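PDB 3KB2: SPbeta prophage-derived uncharacterized protein YorR from Bacillus subtilis, which is of unknown function but binds guanosine-3'-monophosphate-5'-diphosphate, with magnesium present, and may act as a dTMP kinase. Local coordinates for residues Thr2-Glu7 and Lys97-His102; Glu43-His48 and Ser78-Arg83; Arg62-Asn67 and Arg83-Ile88; Leu101-Ser106 and Trp146-Trp151. One frame throughout, in Å; residues are numbered along the deposited sequence.

Interactions 1 and 4 belong to one parallel sheet and share Leu-101 and His-102 of strand 96-102, which pairs with strand 3-7 on one side and strand 143-147 on the other; their centres lie 15 Å apart. Both sit near the nucleotide, the side chain of Leu-101 being about 6 Å from the bound guanosine-3'-monophosphate-5'-diphosphate. Interaction 3 joins interaction 1 through the carboxylate of Glu-7, whose OE1 is hydrogen-bonded to Ser-66 OG. Interactions 2 and 3 both use helix 82-92, with centres 8 Å apart, where helices 42-52, 64-70 and 82-92 pack together; interaction 2 lies 29 Å, centre to centre, from interaction 4, across the middle of the chain.

Interaction 1: residues Thr2-Glu7 and Lys97-His102; sequences TLIILE and KVVYLH
Five backbone hydrogen bonds join strands 3-7 and 96-102 as neighbouring parallel strands in the central sheet of an alpha/beta fold, which has the strand order 2-3-1-4-5 known from P-loop kinases. Odd-numbered residues on both sides do the bonding: Lys-97 N gives to Leu-3 O, Ile-5 N to Lys-97 O, Val-99 N to Ile-5 O, Glu-7 N to Val-99 O and Leu-101 N to Glu-7 O. The bond from Val-99 N to Ile-5 O is the shortest at 2.6 Å, while that from Ile-5 N to Lys-97 O is almost straight, 179° at the hydrogen.

On the face carrying Ile-4, Leu-6, Lys-97 and Val-99, the Leu-6 and Val-99 side chains lie alongside each other and point the same way. Leu-6 CG is anti to the carbonyl carbon (chi1 -56°), and its CD2 comes 3.6 Å from Val-99 CB, touching both methyls as well. Helix 14-25 covers this face, with Ala-18 against Leu-6. On the other face Ile-5 CD1 meets Val-98 CG2 loosely, at 4.3 Å, and helix 122-137 packs on Val-98 and Tyr-100.

The Glu-7 side chain bends at chi2 (-78°) and leads away from strand 96-102, so that OE1 accepts hydrogen bonds from Ser-66 OG and Phe-63 N. Its backbone oxygen remains in the strand pairing, also taking a CA-H...O contact from Tyr-100 CA at 3.4 Å.

Interaction 2: residues Glu43-His48 and Ser78-Arg83; sequences EKLFEH and SILTER
Van der Waals contacts join residues 43-48 of helix 42-52 to residues 78-83, an extended segment that runs into helix 82-92; no hydrogen bond crosses between them. Two neighbouring side chains of the first helix, Leu-45 and Phe-46, do the touching. Both have CG anti to the backbone N (chi1 -178° and -180°).

The first kind of contact is a methyl laid on backbone. Leu-45 CD2 rests against the peptide that follows Ser-78, coming 3.4 Å from Ser-78 O, and it also meets Ser-78 CB at 3.7 Å. The same methyl reaches along the extended chain to Leu-80 N, 3.9 Å away, so one branch of Leu-45 spans three residues of the segment.

The second kind is methyl against ring. Leu-80 CG stands anti to its carbonyl carbon (chi1 -70°), bringing the end of the side chain toward helix 42-52. Its CD2 then lies in the plane of the Phe-46 ring, at the edge, 4.0 Å from Phe-46 CD1, with the two side chains crossing at about a right angle. Leu-80 also touches Val-64 and Ile-88, and Phe-46 touches Gln-84 and Ile-88.

Polar links follow directly after Leu-80. Thr-81, the N-cap of helix 82-92, caps a backbone N of the first turn with OG1, while its own N is hydrogen-bonded to Gln-84 OE1, a reciprocal arrangement that fits a capping box.

Interaction 3: residues Arg62-Asn67 and Arg83-Ile88; sequences RFVYSN and RQLRFI
Val-64 lays its two methyls over two rings of its own segment and turns both toward helix 82-92. CG1 stands over the centre of the Phe-63 ring, 3.9 Å above the ring plane, and CG2 over the centre of the Tyr-65 ring. With chi1 at -64°, CG1 is anti to the carbonyl carbon, while CG2 takes the crowded place between the backbone N and the carbonyl carbon. The valine is therefore held between two aromatic side chains, with each branch facing a different residue of helix 82-92.

Across the contact, Val-64 and Ile-88 reach toward each other tip to tip, CG1 of Val-64 lying 3.7 Å from Ile-88 CD1. The other branch, Val-64 CG2, meets Leu-85 CD1 at 3.8 Å, and these two side chains cross obliquely. Leu-85 CG is anti to the backbone N (chi1 171°), which brings CD1 close enough to touch Tyr-65 CE1 as well, 4.1 Å away, the two side chains crossing at about a right angle. More loosely, Ile-88 CG2 approaches Phe-63 CE2 at 4.3 Å.

Leu-85 and Ile-88 stand three positions apart, so successive turns of helix 82-92 present them side by side. Around this apolar centre, Tyr-65 OH is hydrogen-bonded to Glu-89 OE2, tying the far end of its ring to the same helix, and Phe-63 packs on Ile-5 of the sheet and Phe-49 of helix 42-52. Phe-63 is also the N-cap residue of helix 64-70, whose first turn packs on helix 82-92 just after the connection from strand 58-61 of the parallel alpha/beta fold.

Interaction 4: residues Leu101-Ser106 and Trp146-Trp151; sequences LHADPS and WDTGQW
From its CB, the His-102 side chain starts in the crowded position between backbone N and carbonyl carbon (chi1 59°), which turns the ring over the neighbouring strand. CG lies 4.0 Å from Trp-146 O; ND1 comes nearer to that oxygen, but at an angle too poor for a hydrogen bond. Further out, CE1 stays beside the Trp-146 carbonyl, while CD2 and NE2 lie against Asp-147 CA, NE2 at 3.9 Å. That CA sits over one ring face in a CH-pi contact, 20° off the normal.

Trp-146 O, over a face of the ring, accepts from His-102 N at 3.1 Å, part of the parallel pairing of strands 96-102 and 143-147 at the edge of the chain's sheet. Beyond it the strands end, and His-102 O takes two donors from one residue: Thr-148 N in the carbonyl plane, and Thr-148 OG1 at 2.7 Å from above that plane.

Asp-147 forms an Asx turn, its OD2 accepting from Gly-149 N. Two waters join its carboxylate to Asp-104, one linking OD1 to Asp-104 OD2, the other OD2 to Asp-104 N. On the opposite face, Leu-101 CD2 packs on Trp-146 CB at 3.7 Å, and Trp-146 NE1 is hydrogen-bonded to Asp-159 OD2.

Interaction 1: residues Thr2-Glu7 and Lys97-His102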
# COMPACT_ATOMS: atom_id res chain seq x y z
N THR A 2 19.88 6.29 25.39
CA THR A 2 18.61 7.03 25.18
C THR A 2 17.77 6.23 24.19
O THR A 2 18.26 5.25 23.60
CB THR A 2 18.86 8.47 24.63
OG1 THR A 2 19.08 8.43 23.21
CG2 THR A 2 20.10 9.09 25.29
N LEU A 3 16.52 6.63 24.01
CA LEU A 3 15.61 5.94 23.10
C LEU A 3 15.39 6.78 21.86
O LEU A 3 14.74 7.82 21.91
CB LEU A 3 14.28 5.68 23.80
CG LEU A 3 13.16 5.02 22.99
CD1 LEU A 3 13.59 3.64 22.54
CD2 LEU A 3 11.91 4.93 23.86
N ILE A 4 15.94 6.33 20.73
CA ILE A 4 15.82 7.06 19.48
C ILE A 4 14.66 6.57 18.64
O ILE A 4 14.60 5.41 18.26
CB ILE A 4 17.12 6.95 18.65
CG1 ILE A 4 18.32 7.36 19.52
CG2 ILE A 4 17.03 7.82 17.42
CD1 ILE A 4 19.66 7.13 18.87
N ILE A 5 13.73 7.47 18.35
CA ILE A 5 12.55 7.12 17.56
C ILE A 5 12.60 7.80 16.19
O ILE A 5 12.71 9.02 16.08
CB ILE A 5 11.28 7.56 18.33
CG1 ILE A 5 11.21 6.81 19.67
CG2 ILE A 5 10.04 7.25 17.52
CD1 ILE A 5 10.37 7.50 20.70
N LEU A 6 12.52 6.98 15.14
CA LEU A 6 12.57 7.48 13.76
C LEU A 6 11.19 7.43 13.12
O LEU A 6 10.62 6.36 12.94
CB LEU A 6 13.56 6.65 12.95
CG LEU A 6 14.95 6.65 13.59
CD1 LEU A 6 15.89 5.75 12.81
CD2 LEU A 6 15.49 8.09 13.63
N GLU A 7 10.67 8.59 12.76
CA GLU A 7 9.36 8.67 12.15
C GLU A 7 9.41 9.44 10.85
O GLU A 7 10.35 10.19 10.59
CB GLU A 7 8.37 9.34 13.11
CG GLU A 7 8.09 8.54 14.37
CD GLU A 7 7.12 7.40 14.13
OE1 GLU A 7 7.26 6.72 13.09
OE2 GLU A 7 6.23 7.17 14.98
N LYS A 97 14.27 10.60 22.08
CA LYS A 97 14.72 11.56 21.09
C LYS A 97 13.85 11.21 19.89
O LYS A 97 14.04 10.16 19.27
CB LYS A 97 16.20 11.35 20.75
CG LYS A 97 17.15 12.39 21.36
CD LYS A 97 17.04 12.44 22.88
CE LYS A 97 18.13 13.31 23.49
NZ LYS A 97 18.09 14.72 23.01
N VAL A 98 12.88 12.07 19.60
CA VAL A 98 11.96 11.84 18.50
C VAL A 98 12.43 12.49 17.21
O VAL A 98 12.50 13.71 17.11
CB VAL A 98 10.55 12.38 18.82
CG1 VAL A 98 9.61 12.03 17.67
CG2 VAL A 98 10.05 11.78 20.11
N VAL A 99 12.74 11.66 16.22
CA VAL A 99 13.22 12.18 14.95
C VAL A 99 12.16 12.09 13.86
O VAL A 99 11.51 11.05 13.70
CB VAL A 99 14.47 11.42 14.49
CG1 VAL A 99 14.99 12.00 13.19
CG2 VAL A 99 15.51 11.50 15.56
N TYR A 100 11.98 13.18 13.13
CA TYR A 100 11.01 13.23 12.04
C TYR A 100 11.78 13.47 10.75
O TYR A 100 12.32 14.55 10.53
CB TYR A 100 9.99 14.36 12.30
CG TYR A 100 9.05 14.68 11.15
CD1 TYR A 100 8.55 13.67 10.31
CD2 TYR A 100 8.65 16.00 10.89
CE1 TYR A 100 7.68 13.96 9.25
CE2 TYR A 100 7.77 16.29 9.83
CZ TYR A 100 7.30 15.27 9.02
OH TYR A 100 6.45 15.55 7.96
N LEU A 101 11.84 12.46 9.90
CA LEU A 101 12.54 12.61 8.65
C LEU A 101 11.52 12.78 7.54
O LEU A 101 10.62 11.96 7.39
CB LEU A 101 13.41 11.38 8.38
CG LEU A 101 14.48 11.07 9.43
CD1 LEU A 101 15.36 9.93 8.93
CD2 LEU A 101 15.34 12.30 9.68
N HIS A 102 11.66 13.85 6.77
CA HIS A 102 10.72 14.11 5.68
C HIS A 102 11.39 14.56 4.39
O HIS A 102 12.61 14.45 4.24
CB HIS A 102 9.71 15.18 6.12
CG HIS A 102 10.35 16.48 6.51
ND1 HIS A 102 10.98 16.66 7.72
CD2 HIS A 102 10.50 17.64 5.83
CE1 HIS A 102 11.50 17.87 7.77
NE2 HIS A 102 11.23 18.48 6.64

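Interaction 2: residues Glu43-His48 and Ser78-Arg83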
# COMPACT_ATOMS: atom_id res chain seq x y z
N GLU A 43 -5.98 -3.44 22.22
CA GLU A 43 -5.33 -4.01 23.41
C GLU A 43 -3.94 -4.57 23.03
O GLU A 43 -2.94 -4.30 23.70
CB GLU A 43 -6.17 -5.15 24.00
CG GLU A 43 -7.65 -4.83 24.30
CD GLU A 43 -8.48 -4.41 23.07
OE1 GLU A 43 -8.48 -5.12 22.04
OE2 GLU A 43 -9.15 -3.36 23.16
N LYS A 44 -3.90 -5.38 21.97
CA LYS A 44 -2.64 -5.95 21.52
C LYS A 44 -1.71 -4.80 21.11
O LYS A 44 -0.52 -4.83 21.43
CB LYS A 44 -2.84 -6.86 20.29
CG LYS A 44 -3.73 -8.10 20.47
CD LYS A 44 -3.08 -9.18 21.31
CE LYS A 44 -4.00 -10.38 21.48
NZ LYS A 44 -3.39 -11.39 22.40
N LEU A 45 -2.26 -3.80 20.41
CA LEU A 45 -1.49 -2.65 19.93
C LEU A 45 -0.81 -1.90 21.05
O LEU A 45 0.40 -1.71 21.05
CB LEU A 45 -2.39 -1.68 19.15
CG LEU A 45 -1.76 -0.43 18.52
CD1 LEU A 45 -0.82 -0.80 17.39
CD2 LEU A 45 -2.87 0.47 18.00
N PHE A 46 -1.61 -1.46 22.02
CA PHE A 46 -1.10 -0.71 23.15
C PHE A 46 -0.07 -1.49 23.96
O PHE A 46 0.95 -0.95 24.39
CB PHE A 46 -2.26 -0.30 24.06
CG PHE A 46 -1.82 0.48 25.25
CD1 PHE A 46 -1.25 1.74 25.10
CD2 PHE A 46 -1.98 -0.04 26.53
CE1 PHE A 46 -0.82 2.47 26.21
CE2 PHE A 46 -1.55 0.67 27.65
CZ PHE A 46 -0.97 1.93 27.49
N GLU A 47 -0.36 -2.77 24.18
CA GLU A 47 0.54 -3.64 24.94
C GLU A 47 1.95 -3.64 24.32
O GLU A 47 2.96 -3.47 25.02
CB GLU A 47 -0.04 -5.06 24.96
CG GLU A 47 0.82 -6.09 25.65
CD GLU A 47 0.25 -7.50 25.53
OE1 GLU A 47 0.13 -8.01 24.38
OE2 GLU A 47 -0.08 -8.11 26.58
N HIS A 48 2.02 -3.80 23.01
CA HIS A 48 3.30 -3.81 22.31
C HIS A 48 4.05 -2.47 22.42
O HIS A 48 5.26 -2.45 22.65
CB HIS A 48 3.09 -4.15 20.84
CG HIS A 48 4.37 -4.38 20.11
ND1 HIS A 48 5.19 -5.46 20.36
CD2 HIS A 48 5.02 -3.63 19.17
CE1 HIS A 48 6.29 -5.37 19.63
NE2 HIS A 48 6.20 -4.27 18.90
N SER A 78 -6.02 -0.82 13.99
CA SER A 78 -6.09 -0.17 15.29
C SER A 78 -5.22 1.07 15.47
O SER A 78 -4.11 1.17 14.94
CB SER A 78 -5.74 -1.16 16.40
OG SER A 78 -6.66 -2.23 16.41
N ILE A 79 -5.73 2.01 16.25
CA ILE A 79 -5.03 3.24 16.53
C ILE A 79 -4.99 3.50 18.03
O ILE A 79 -5.90 3.11 18.76
CB ILE A 79 -5.69 4.45 15.84
CG1 ILE A 79 -4.88 5.71 16.10
CG2 ILE A 79 -7.10 4.67 16.37
CD1 ILE A 79 -5.25 6.83 15.15
N LEU A 80 -3.93 4.14 18.49
CA LEU A 80 -3.85 4.46 19.91
C LEU A 80 -4.88 5.53 20.22
O LEU A 80 -5.25 6.31 19.34
CB LEU A 80 -2.47 5.01 20.24
CG LEU A 80 -1.37 3.97 20.18
CD1 LEU A 80 -0.05 4.65 20.19
CD2 LEU A 80 -1.52 3.01 21.34
N THR A 81 -5.35 5.57 21.46
CA THR A 81 -6.30 6.60 21.86
C THR A 81 -5.45 7.76 22.37
O THR A 81 -4.25 7.61 22.60
CB THR A 81 -7.23 6.15 23.03
OG1 THR A 81 -6.44 5.82 24.18
CG2 THR A 81 -8.06 4.95 22.62
N GLU A 82 -6.07 8.93 22.52
CA GLU A 82 -5.37 10.10 23.01
C GLU A 82 -4.71 9.79 24.34
O GLU A 82 -3.56 10.12 24.57
CB GLU A 82 -6.35 11.26 23.21
CG GLU A 82 -6.95 11.82 21.94
CD GLU A 82 -7.88 13.00 22.19
OE1 GLU A 82 -8.95 12.80 22.82
OE2 GLU A 82 -7.52 14.13 21.77
N ARG A 83 -5.46 9.14 25.22
CA ARG A 83 -4.96 8.81 26.53
C ARG A 83 -3.75 7.88 26.47
O ARG A 83 -2.75 8.12 27.14
CB ARG A 83 -6.07 8.19 27.38
CG ARG A 83 -5.70 7.94 28.83
CD ARG A 83 -6.79 7.15 29.55
NE ARG A 83 -6.40 6.79 30.91
CZ ARG A 83 -7.07 5.93 31.68
NH1 ARG A 83 -6.63 5.66 32.91
NH2 ARG A 83 -8.17 5.34 31.23

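Interaction 3: residues Arg62-Asn67 and Arg83-Ile88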
# COMPACT_ATOMS: atom_id res chain seq x y z
N ARG A 62 10.09 3.67 13.15
CA ARG A 62 8.64 3.85 13.06
C ARG A 62 8.00 3.44 14.39
O ARG A 62 8.25 2.35 14.89
CB ARG A 62 8.05 3.04 11.91
CG ARG A 62 8.59 3.47 10.57
CD ARG A 62 7.52 3.41 9.51
NE ARG A 62 7.04 2.05 9.34
CZ ARG A 62 6.15 1.69 8.42
NH1 ARG A 62 5.66 2.60 7.58
NH2 ARG A 62 5.77 0.42 8.33
N PHE A 63 7.17 4.32 14.95
CA PHE A 63 6.57 4.06 16.24
C PHE A 63 5.11 4.54 16.37
O PHE A 63 4.32 4.39 15.43
CB PHE A 63 7.49 4.69 17.31
CG PHE A 63 7.29 4.17 18.70
CD1 PHE A 63 6.80 2.88 18.93
CD2 PHE A 63 7.60 4.96 19.80
CE1 PHE A 63 6.63 2.40 20.23
CE2 PHE A 63 7.43 4.49 21.10
CZ PHE A 63 6.94 3.21 21.31
N VAL A 64 4.75 5.10 17.53
CA VAL A 64 3.39 5.58 17.80
C VAL A 64 2.86 6.63 16.83
O VAL A 64 1.66 6.67 16.57
CB VAL A 64 3.24 6.14 19.25
CG1 VAL A 64 3.47 5.04 20.29
CG2 VAL A 64 4.24 7.29 19.48
N TYR A 65 3.72 7.48 16.31
CA TYR A 65 3.24 8.51 15.40
C TYR A 65 2.84 7.94 14.05
O TYR A 65 1.80 8.31 13.51
CB TYR A 65 4.27 9.63 15.28
CG TYR A 65 4.51 10.25 16.64
CD1 TYR A 65 3.47 10.89 17.34
CD2 TYR A 65 5.75 10.12 17.27
CE1 TYR A 65 3.66 11.36 18.63
CE2 TYR A 65 5.95 10.59 18.56
CZ TYR A 65 4.91 11.20 19.24
OH TYR A 65 5.14 11.65 20.52
N SER A 66 3.64 7.02 13.50
CA SER A 66 3.26 6.41 12.23
C SER A 66 1.94 5.68 12.43
O SER A 66 1.14 5.58 11.50
CB SER A 66 4.32 5.41 11.77
OG SER A 66 5.57 6.03 11.58
N ASN A 67 1.69 5.15 13.63
CA ASN A 67 0.44 4.45 13.88
C ASN A 67 -0.73 5.39 13.66
O ASN A 67 -1.71 5.03 13.02
CB ASN A 67 0.38 3.88 15.29
CG ASN A 67 -0.97 3.29 15.61
OD1 ASN A 67 -1.35 2.25 15.08
ND2 ASN A 67 -1.71 3.96 16.46
N ARG A 83 -5.46 9.14 25.22
CA ARG A 83 -4.96 8.81 26.53
C ARG A 83 -3.75 7.88 26.47
O ARG A 83 -2.75 8.12 27.14
CB ARG A 83 -6.07 8.19 27.38
CG ARG A 83 -5.70 7.94 28.83
CD ARG A 83 -6.79 7.15 29.55
NE ARG A 83 -6.40 6.79 30.91
CZ ARG A 83 -7.07 5.93 31.68
NH1 ARG A 83 -6.63 5.66 32.91
NH2 ARG A 83 -8.17 5.34 31.23
N GLN A 84 -3.82 6.82 25.66
CA GLN A 84 -2.70 5.89 25.57
C GLN A 84 -1.46 6.59 25.02
O GLN A 84 -0.36 6.46 25.58
CB GLN A 84 -3.08 4.70 24.68
CG GLN A 84 -4.34 4.00 25.15
CD GLN A 84 -4.80 2.89 24.23
OE1 GLN A 84 -4.88 3.06 23.02
NE2 GLN A 84 -5.13 1.74 24.82
N LEU A 85 -1.63 7.34 23.93
CA LEU A 85 -0.52 8.06 23.32
C LEU A 85 0.13 8.96 24.37
O LEU A 85 1.35 8.99 24.51
CB LEU A 85 -1.00 8.92 22.15
CG LEU A 85 0.05 9.88 21.58
CD1 LEU A 85 1.20 9.08 20.99
CD2 LEU A 85 -0.58 10.78 20.51
N ARG A 86 -0.69 9.69 25.10
CA ARG A 86 -0.20 10.59 26.12
C ARG A 86 0.54 9.79 27.20
O ARG A 86 1.54 10.24 27.74
CB ARG A 86 -1.39 11.35 26.70
CG ARG A 86 -1.08 12.35 27.78
CD ARG A 86 -2.32 13.18 28.08
NE ARG A 86 -3.47 12.35 28.46
CZ ARG A 86 -4.63 12.34 27.82
NH1 ARG A 86 -4.82 13.11 26.76
NH2 ARG A 86 -5.62 11.57 28.26
N PHE A 87 0.05 8.60 27.50
CA PHE A 87 0.69 7.75 28.51
C PHE A 87 2.08 7.33 28.06
O PHE A 87 3.04 7.40 28.82
CB PHE A 87 -0.20 6.53 28.78
CG PHE A 87 0.39 5.54 29.74
CD1 PHE A 87 1.17 4.49 29.28
CD2 PHE A 87 0.14 5.65 31.10
CE1 PHE A 87 1.71 3.56 30.17
CE2 PHE A 87 0.67 4.73 32.00
CZ PHE A 87 1.46 3.68 31.53
N ILE A 88 2.20 6.90 26.81
CA ILE A 88 3.49 6.47 26.27
C ILE A 88 4.52 7.59 26.22
O ILE A 88 5.69 7.38 26.49
CB ILE A 88 3.33 5.87 24.87
CG1 ILE A 88 2.53 4.57 24.97
CG2 ILE A 88 4.69 5.59 24.25
CD1 ILE A 88 2.10 4.04 23.62

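Interaction 4: residues Leu101-Ser106 and Trp146-Trp151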
# COMPACT_ATOMS: atom_id res chain seq x y z
N LEU A 101 11.84 12.46 9.90
CA LEU A 101 12.54 12.61 8.65
C LEU A 101 11.52 12.78 7.54
O LEU A 101 10.62 11.96 7.39
CB LEU A 101 13.41 11.38 8.38
CG LEU A 101 14.48 11.07 9.43
CD1 LEU A 101 15.36 9.93 8.93
CD2 LEU A 101 15.34 12.30 9.68
N HIS A 102 11.66 13.85 6.77
CA HIS A 102 10.72 14.11 5.68
C HIS A 102 11.39 14.56 4.39
O HIS A 102 12.61 14.45 4.24
CB HIS A 102 9.71 15.18 6.12
CG HIS A 102 10.35 16.48 6.51
ND1 HIS A 102 10.98 16.66 7.72
CD2 HIS A 102 10.50 17.64 5.83
CE1 HIS A 102 11.50 17.87 7.77
NE2 HIS A 102 11.23 18.48 6.64
N ALA A 103 10.58 15.06 3.46
CA ALA A 103 11.06 15.57 2.18
C ALA A 103 9.86 16.06 1.39
O ALA A 103 8.73 15.63 1.65
CB ALA A 103 11.78 14.48 1.40
N ASP A 104 10.08 16.96 0.44
CA ASP A 104 8.99 17.47 -0.37
C ASP A 104 8.33 16.30 -1.09
O ASP A 104 8.93 15.25 -1.24
CB ASP A 104 9.50 18.50 -1.39
CG ASP A 104 9.87 19.84 -0.75
OD1 ASP A 104 9.37 20.14 0.36
OD2 ASP A 104 10.65 20.61 -1.37
N PRO A 105 7.07 16.47 -1.53
CA PRO A 105 6.32 15.43 -2.24
C PRO A 105 7.02 15.03 -3.53
O PRO A 105 7.08 13.85 -3.89
CB PRO A 105 4.97 16.09 -2.50
CG PRO A 105 4.81 16.99 -1.32
CD PRO A 105 6.19 17.60 -1.18
N SER A 106 7.53 16.02 -4.24
CA SER A 106 8.23 15.76 -5.49
C SER A 106 9.39 14.79 -5.26
O SER A 106 9.54 13.83 -6.00
CB SER A 106 8.75 17.07 -6.08
OG SER A 106 9.70 16.81 -7.09
N TRP A 146 14.44 16.67 9.84
CA TRP A 146 15.48 16.77 8.83
C TRP A 146 14.86 16.55 7.46
O TRP A 146 14.15 15.57 7.23
CB TRP A 146 16.55 15.71 9.09
CG TRP A 146 17.62 16.12 10.06
CD1 TRP A 146 18.74 16.84 9.78
CD2 TRP A 146 17.64 15.86 11.47
NE1 TRP A 146 19.47 17.05 10.93
CE2 TRP A 146 18.82 16.46 11.98
CE3 TRP A 146 16.79 15.19 12.35
CZ2 TRP A 146 19.16 16.40 13.34
CZ3 TRP A 146 17.14 15.13 13.71
CH2 TRP A 146 18.31 15.73 14.18
N ASP A 147 15.13 17.48 6.55
CA ASP A 147 14.63 17.41 5.18
C ASP A 147 15.62 16.53 4.42
O ASP A 147 16.69 16.99 4.04
CB ASP A 147 14.58 18.81 4.57
CG ASP A 147 14.07 18.83 3.13
OD1 ASP A 147 14.07 19.93 2.53
OD2 ASP A 147 13.67 17.77 2.60
N THR A 148 15.26 15.26 4.22
CA THR A 148 16.12 14.30 3.54
C THR A 148 16.39 14.68 2.08
O THR A 148 17.15 14.02 1.38
CB THR A 148 15.51 12.88 3.62
OG1 THR A 148 14.31 12.84 2.84
CG2 THR A 148 15.18 12.53 5.05
N GLY A 149 15.74 15.75 1.63
CA GLY A 149 15.94 16.20 0.28
C GLY A 149 17.22 17.01 0.17
O GLY A 149 17.73 17.21 -0.93
N GLN A 150 17.74 17.46 1.31
CA GLN A 150 18.96 18.26 1.34
C GLN A 150 19.96 17.79 2.38
O GLN A 150 21.06 18.33 2.49
CB GLN A 150 18.60 19.72 1.60
CG GLN A 150 17.43 20.18 0.76
CD GLN A 150 17.32 21.69 0.68
OE1 GLN A 150 17.30 22.38 1.71
NE2 GLN A 150 17.23 22.21 -0.54
N TRP A 151 19.58 16.78 3.15
CA TRP A 151 20.43 16.21 4.19
C TRP A 151 20.62 14.72 3.94
O TRP A 151 19.63 14.00 3.79
CB TRP A 151 19.77 16.42 5.54
CG TRP A 151 20.39 17.47 6.35
CD1 TRP A 151 21.45 17.33 7.20
CD2 TRP A 151 20.01 18.84 6.40
NE1 TRP A 151 21.76 18.53 7.78
CE2 TRP A 151 20.89 19.48 7.30
CE3 TRP A 151 19.02 19.60 5.77
CZ2 TRP A 151 20.81 20.84 7.59
CZ3 TRP A 151 18.93 20.96 6.06
CH2 TRP A 151 19.83 21.57 6.96
O HOH W 1 12.85 21.35 0.53
O HOH W 2 12.69 17.56 -0.08